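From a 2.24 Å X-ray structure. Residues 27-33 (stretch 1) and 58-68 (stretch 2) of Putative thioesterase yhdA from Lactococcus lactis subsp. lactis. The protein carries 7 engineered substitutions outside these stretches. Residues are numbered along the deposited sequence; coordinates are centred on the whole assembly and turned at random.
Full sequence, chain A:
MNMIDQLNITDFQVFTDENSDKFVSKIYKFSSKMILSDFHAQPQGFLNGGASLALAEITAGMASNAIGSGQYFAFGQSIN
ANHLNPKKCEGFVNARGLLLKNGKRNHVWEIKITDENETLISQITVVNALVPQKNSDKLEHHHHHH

Stretch 1, residues 27-33: IYKFSSK
Stretch 2, residues 58-68: ITAGMASNAIG

A β-strand lies across an α-helix, and the two are joined by side-chain packing with no hydrogen bond between them. Residues 28–33 form the strand, extended throughout, with phi/psi running from −98/136 at Tyr28 to −172/168 at Ser32; Ile27 precedes it as loop. Residues 58–68 are helical, with phi near −60 to −70 and psi near −40 to −45, and are held by successive i to i+4 bonds such as Ala63 N to Thr59 O (2.9 Å) and Ile67 N to Ala63 O (3.0 Å). The axes approach to 9.2 Å, and their N-to-C directions make an angle of 133°, so the strand runs obliquely against the helix. The register descends accordingly: the CA of Tyr28 lies 8.3 Å from the CA of Ile67, the CA of Phe30 6.4 Å from the CA of Ala63, and the CA of Ser32 7.7 Å from the CA of Thr59. Strand alternation directs Tyr28, Phe30 and Ser32 toward the helix and Lys29, Ser31 and Lys33 away; the four-residue spacing of Thr59, Ala63 and Ile67 brings their CB atoms round to face the strand.

Phe30, buried, has the largest covered area of any residue here. Its chi1 of 77° (p) and chi2 of 83° carry the ring along the helix toward Thr59. Its CD2 packs 3.6 Å from Ala63 CB, at the level where the CA atoms of the register pairs come closest. At the ring tip, CZ comes within 3.3 Å of Thr59 OG1, and the backbone carbon C of Thr59 sits over one face of the ring. Thr59 (chi1 54°, p) also places CG2 3.5 Å from Ser32 OG, whose side chain is likewise p (69°). This is a methyl-to-hydroxyl van der Waals contact; both Ser32 OG and Thr59 OG1 find hydrogen bonds elsewhere in the structure.

At the other end, Ile67 meets Tyr28. The isoleucine is m,t (−68°, 168°) and the tyrosine m (−72°), with chi2 −87°. Ile67 CG1 lies 3.6 Å from Tyr28 CD1, while CG2 stands over one ring face, 4.3 Å from the centroid of the Tyr28 ring and 16° off its normal. That is a CH–π contact, in which an aliphatic methyl meets the electron-rich face of the ring. The whole contact buries 302 Å², both sides summed; Phe30 has the largest share, followed by Ile67, Thr59 and Tyr28 at nearly equal areas.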

# COMPACT_ATOMS: atom_id res chain seq x y z
N ILE A 27 -22.97 -3.84 7.60
CA ILE A 27 -21.67 -3.33 8.01
C ILE A 27 -21.01 -4.28 9.01
O ILE A 27 -21.49 -4.43 10.14
CB ILE A 27 -21.75 -1.88 8.56
CG1 ILE A 27 -22.16 -0.91 7.45
CG2 ILE A 27 -20.40 -1.46 9.16
CD1 ILE A 27 -22.67 0.43 7.95
N TYR A 28 -19.94 -4.92 8.57
CA TYR A 28 -19.22 -5.91 9.36
C TYR A 28 -17.99 -5.32 10.03
O TYR A 28 -17.22 -4.57 9.42
CB TYR A 28 -18.81 -7.10 8.49
CG TYR A 28 -19.96 -7.99 8.09
CD1 TYR A 28 -20.38 -9.03 8.92
CD2 TYR A 28 -20.63 -7.80 6.88
CE1 TYR A 28 -21.45 -9.86 8.56
CE2 TYR A 28 -21.70 -8.62 6.51
CZ TYR A 28 -22.10 -9.65 7.36
OH TYR A 28 -23.15 -10.47 7.00
N LYS A 29 -17.82 -5.66 11.30
CA LYS A 29 -16.68 -5.22 12.09
C LYS A 29 -16.12 -6.41 12.86
O LYS A 29 -16.82 -7.40 13.08
CB LYS A 29 -17.10 -4.13 13.07
CG LYS A 29 -17.44 -2.79 12.44
CD LYS A 29 -18.10 -1.87 13.46
CE LYS A 29 -18.33 -0.49 12.88
NZ LYS A 29 -19.11 0.37 13.83
N PHE A 30 -14.85 -6.31 13.25
CA PHE A 30 -14.28 -7.21 14.26
C PHE A 30 -13.50 -6.46 15.34
O PHE A 30 -13.06 -5.32 15.13
CB PHE A 30 -13.44 -8.34 13.64
CG PHE A 30 -12.08 -7.93 13.16
CD1 PHE A 30 -11.00 -7.85 14.05
CD2 PHE A 30 -11.85 -7.65 11.82
CE1 PHE A 30 -9.74 -7.47 13.61
CE2 PHE A 30 -10.58 -7.29 11.37
CZ PHE A 30 -9.53 -7.20 12.26
N SER A 31 -13.36 -7.12 16.48
CA SER A 31 -12.60 -6.65 17.63
C SER A 31 -11.66 -7.76 18.10
O SER A 31 -11.96 -8.95 17.93
CB SER A 31 -13.55 -6.30 18.77
OG SER A 31 -13.80 -4.91 18.83
N SER A 32 -10.55 -7.37 18.72
CA SER A 32 -9.63 -8.31 19.35
C SER A 32 -8.56 -7.57 20.15
O SER A 32 -8.41 -6.36 20.05
CB SER A 32 -8.96 -9.22 18.32
OG SER A 32 -8.06 -8.49 17.50
N LYS A 33 -7.84 -8.33 20.96
CA LYS A 33 -6.70 -7.82 21.71
C LYS A 33 -5.52 -8.74 21.47
O LYS A 33 -5.70 -9.93 21.17
CB LYS A 33 -7.02 -7.74 23.21
CG LYS A 33 -8.17 -6.81 23.56
CD LYS A 33 -8.26 -6.55 25.05
CE LYS A 33 -9.51 -5.74 25.40
NZ LYS A 33 -10.76 -6.52 25.21
N ILE A 58 -4.01 -12.05 10.37
CA ILE A 58 -4.63 -13.20 11.03
C ILE A 58 -6.07 -12.93 11.48
O ILE A 58 -6.95 -13.77 11.27
CB ILE A 58 -3.77 -13.74 12.21
CG1 ILE A 58 -2.48 -14.36 11.67
CG2 ILE A 58 -4.54 -14.77 13.05
CD1 ILE A 58 -1.40 -14.59 12.71
N THR A 59 -6.31 -11.76 12.10
CA THR A 59 -7.65 -11.38 12.54
C THR A 59 -8.60 -11.10 11.37
O THR A 59 -9.79 -11.41 11.44
CB THR A 59 -7.63 -10.18 13.51
OG1 THR A 59 -6.93 -9.08 12.90
CG2 THR A 59 -6.98 -10.55 14.85
N ALA A 60 -8.07 -10.49 10.31
CA ALA A 60 -8.84 -10.24 9.09
C ALA A 60 -9.30 -11.56 8.49
O ALA A 60 -10.46 -11.71 8.10
CB ALA A 60 -8.03 -9.44 8.08
N GLY A 61 -8.38 -12.53 8.43
CA GLY A 61 -8.68 -13.87 7.94
C GLY A 61 -9.71 -14.60 8.79
O GLY A 61 -10.57 -15.29 8.25
N MSE A 62 -9.61 -14.45 10.09
CA MSE A 62 -10.56 -15.05 11.03
C MSE A 62 -11.95 -14.44 10.85
O MSE A 62 -12.95 -15.15 10.81
CB MSE A 62 -10.10 -14.88 12.47
CG MSE A 62 -8.79 -15.58 12.83
SE MSE A 62 -8.24 -15.18 14.67
CE MSE A 62 -9.55 -16.29 15.59
N ALA A 63 -12.00 -13.12 10.75
CA ALA A 63 -13.24 -12.37 10.54
C ALA A 63 -13.92 -12.73 9.22
O ALA A 63 -15.12 -12.97 9.19
CB ALA A 63 -12.97 -10.87 10.60
N SER A 64 -13.13 -12.77 8.14
CA SER A 64 -13.63 -13.15 6.81
C SER A 64 -14.23 -14.56 6.81
O SER A 64 -15.33 -14.76 6.29
CB SER A 64 -12.53 -13.05 5.76
OG SER A 64 -12.32 -11.71 5.36
N ASN A 65 -13.52 -15.51 7.41
CA ASN A 65 -13.99 -16.90 7.52
C ASN A 65 -15.28 -17.03 8.32
O ASN A 65 -16.18 -17.79 7.94
CB ASN A 65 -12.90 -17.80 8.11
CG ASN A 65 -11.80 -18.12 7.11
OD1 ASN A 65 -11.94 -17.90 5.91
ND2 ASN A 65 -10.69 -18.65 7.61
N ALA A 66 -15.37 -16.29 9.42
CA ALA A 66 -16.58 -16.24 10.24
C ALA A 66 -17.80 -15.69 9.49
O ALA A 66 -18.91 -16.21 9.64
CB ALA A 66 -16.33 -15.43 11.50
N ILE A 67 -17.60 -14.65 8.69
CA ILE A 67 -18.65 -14.06 7.85
C ILE A 67 -19.15 -15.05 6.79
O ILE A 67 -20.35 -15.19 6.58
CB ILE A 67 -18.17 -12.75 7.16
CG1 ILE A 67 -17.95 -11.64 8.20
CG2 ILE A 67 -19.15 -12.29 6.08
CD1 ILE A 67 -17.21 -10.43 7.66
N GLY A 68 -18.21 -15.72 6.12
CA GLY A 68 -18.54 -16.70 5.09
C GLY A 68 -19.15 -17.98 5.61
O GLY A 68 -20.15 -18.45 5.08